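Local coordinates for protein pyridoxal kinase (Entamoeba histolytica, PDB 4S1H) that probably phosphorylates pyridoxal with ATP to form pyridoxal 5'-phosphate, and binds ADP together with magnesium, at residues I204-I209 / E272-T277. Numbering follows the deposited sequence.
Sequences IKIPRI and ESFTIT. With ADP (adenosine-5'-diphosphate), chain C.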
# COMPACT_ATOMS: atom_id res chain seq x y z
N ILE A 204 -15.98 -1.06 -26.56
CA ILE A 204 -15.45 0.29 -26.55
C ILE A 204 -14.16 0.23 -27.34
O ILE A 204 -13.32 -0.67 -27.12
CB ILE A 204 -15.11 0.76 -25.11
CG1 ILE A 204 -16.36 0.71 -24.22
CG2 ILE A 204 -14.49 2.16 -25.12
CD1 ILE A 204 -16.17 1.17 -22.79
N LYS A 205 -14.00 1.20 -28.26
CA LYS A 205 -12.80 1.34 -29.09
C LYS A 205 -11.88 2.41 -28.46
O LYS A 205 -12.31 3.55 -28.24
CB LYS A 205 -13.18 1.70 -30.52
CG LYS A 205 -12.00 1.70 -31.48
CD LYS A 205 -12.39 2.16 -32.87
CE LYS A 205 -13.46 1.34 -33.51
NZ LYS A 205 -13.21 -0.12 -33.51
N ILE A 206 -10.64 2.03 -28.20
CA ILE A 206 -9.65 2.89 -27.54
C ILE A 206 -8.43 3.06 -28.46
O ILE A 206 -7.82 2.08 -28.82
CB ILE A 206 -9.19 2.24 -26.24
CG1 ILE A 206 -10.40 2.02 -25.31
CG2 ILE A 206 -8.12 3.09 -25.55
CD1 ILE A 206 -10.30 0.77 -24.46
N PRO A 207 -8.05 4.32 -28.79
CA PRO A 207 -6.85 4.49 -29.63
C PRO A 207 -5.62 4.08 -28.87
O PRO A 207 -5.52 4.43 -27.69
CB PRO A 207 -6.82 5.99 -29.92
CG PRO A 207 -8.23 6.46 -29.72
CD PRO A 207 -8.79 5.59 -28.62
N ARG A 208 -4.74 3.31 -29.49
CA ARG A 208 -3.53 2.87 -28.78
C ARG A 208 -2.58 4.06 -28.60
O ARG A 208 -2.35 4.82 -29.53
CB ARG A 208 -2.80 1.76 -29.54
CG ARG A 208 -1.72 1.10 -28.67
CD ARG A 208 -0.89 0.09 -29.48
NE ARG A 208 -1.53 -1.22 -29.60
CZ ARG A 208 -1.72 -2.06 -28.59
NH1 ARG A 208 -1.34 -1.76 -27.35
NH2 ARG A 208 -2.30 -3.24 -28.82
N ILE A 209 -2.05 4.19 -27.39
CA ILE A 209 -0.98 5.13 -27.09
C ILE A 209 0.31 4.32 -27.17
O ILE A 209 0.37 3.20 -26.65
CB ILE A 209 -1.16 5.71 -25.67
CG1 ILE A 209 -2.45 6.54 -25.59
CG2 ILE A 209 0.06 6.54 -25.28
CD1 ILE A 209 -2.85 6.95 -24.19
N GLU A 272 -16.80 10.48 -18.89
CA GLU A 272 -17.01 9.26 -19.65
C GLU A 272 -16.79 9.64 -21.10
O GLU A 272 -17.73 9.98 -21.82
CB GLU A 272 -18.42 8.73 -19.37
CG GLU A 272 -18.58 8.37 -17.90
CD GLU A 272 -19.93 7.82 -17.52
OE1 GLU A 272 -20.65 7.34 -18.42
OE2 GLU A 272 -20.24 7.83 -16.30
N SER A 273 -15.54 9.55 -21.53
CA SER A 273 -15.06 10.07 -22.80
C SER A 273 -15.26 9.15 -23.99
O SER A 273 -15.03 9.58 -25.13
CB SER A 273 -13.55 10.33 -22.74
OG SER A 273 -13.19 10.84 -21.51
N PHE A 274 -15.62 7.89 -23.75
CA PHE A 274 -15.75 6.91 -24.85
C PHE A 274 -17.19 6.60 -25.08
O PHE A 274 -18.06 6.86 -24.27
CB PHE A 274 -14.99 5.64 -24.51
CG PHE A 274 -13.52 5.84 -24.46
CD1 PHE A 274 -12.87 6.23 -23.29
CD2 PHE A 274 -12.77 5.68 -25.62
CE1 PHE A 274 -11.51 6.43 -23.30
CE2 PHE A 274 -11.41 5.87 -25.62
CZ PHE A 274 -10.78 6.24 -24.46
N THR A 275 -17.44 6.03 -26.25
CA THR A 275 -18.77 5.63 -26.63
C THR A 275 -18.96 4.17 -26.26
O THR A 275 -18.12 3.32 -26.60
CB THR A 275 -18.95 5.82 -28.15
OG1 THR A 275 -18.74 7.21 -28.47
CG2 THR A 275 -20.33 5.41 -28.60
N ILE A 276 -20.06 3.88 -25.58
CA ILE A 276 -20.54 2.52 -25.34
C ILE A 276 -21.26 2.06 -26.59
O ILE A 276 -22.30 2.62 -26.98
CB ILE A 276 -21.56 2.46 -24.16
CG1 ILE A 276 -20.86 2.90 -22.88
CG2 ILE A 276 -22.17 1.07 -24.00
CD1 ILE A 276 -19.65 2.07 -22.54
N THR A 277 -20.68 1.06 -27.26
CA THR A 277 -21.29 0.54 -28.51
C THR A 277 -21.91 -0.82 -28.28
O THR A 277 -21.19 -1.81 -28.11
CB THR A 277 -20.22 0.47 -29.58
OG1 THR A 277 -19.68 1.80 -29.74
CG2 THR A 277 -20.79 -0.07 -30.94
PB ADP C . -3.19 -5.78 -18.82
O1B ADP C . -2.57 -6.27 -20.11
O2B ADP C . -2.20 -5.06 -17.92
O3B ADP C . -4.03 -6.84 -18.17
PA ADP C . -4.65 -4.14 -20.71
O1A ADP C . -5.87 -4.90 -21.15
O2A ADP C . -3.43 -4.13 -21.57
O3A ADP C . -4.23 -4.63 -19.22
O5' ADP C . -5.05 -2.63 -20.41
C5' ADP C . -6.09 -2.24 -19.55
C4' ADP C . -6.65 -0.96 -20.10
O4' ADP C . -5.61 0.02 -20.17
C3' ADP C . -7.15 -1.13 -21.54
O3' ADP C . -8.53 -1.51 -21.56
C2' ADP C . -6.88 0.22 -22.13
O2' ADP C . -7.95 1.10 -21.81
C1' ADP C . -5.64 0.71 -21.41
N9 ADP C . -4.36 0.51 -22.13
C8 ADP C . -3.41 -0.41 -21.93
N7 ADP C . -2.37 -0.25 -22.79
C5 ADP C . -2.67 0.81 -23.56
C6 ADP C . -2.01 1.55 -24.66
N6 ADP C . -0.81 1.14 -25.11
N1 ADP C . -2.68 2.60 -25.19
C2 ADP C . -3.90 3.00 -24.73
N3 ADP C . -4.54 2.38 -23.72
C4 ADP C . -3.98 1.30 -23.12
O HOH W 1 -16.51 2.52 -28.85
O HOH W 2 -15.38 5.17 -27.97
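One water between Lys205 and Thr275 is gripped by three groups: it accepts from Lys205 N and donates to Thr275 O, at 2.9 Å from each, and has a weak bond with Thr277 OG1. A second water accepts from Thr275 N at 2.8 Å and gives only a weak, long bond to Lys205 O. The waters fill in where the two backbones do not pair directly; pairing begins beyond them, between Thr277 and Thr203.

Phe274 carries most of the apolar contact. Its CG lies anti to its own carbonyl carbon (chi1 -67°), and the ring reaches across residues 204-207. Ile204 CG2 rests on Phe274 CB at 3.6 Å, the two side chains crossing at about a right angle. Further out, Phe274 CE2 touches Ile206 CG1, while Pro207 CD meets the ring at its edge, in plane, 4.0 Å from CE2. Lys205 O approaches Phe274 CD2 obliquely, at 3.4 Å. At the far end, Ile204 CD1 and Ile276 CD1 touch methyl to methyl at 3.6 Å.

The same strand leads into the nucleotide pocket. Ile206 CD1 packs near ADP O2'. Ile209 grips the adenine edge with its backbone: Ile209 N donates to ADP N1 in a nearly straight bond (2.8 Å, 168°), and ADP N6 donates to Ile209 O.

Strand 202-207 pairs on its other side with strand 186-193 in an antiparallel sheet. Phe274 also packs on Ser243 and the ADP-binding Gln246, so the loop before strand 277-278 joins this sheet to helix 234-250.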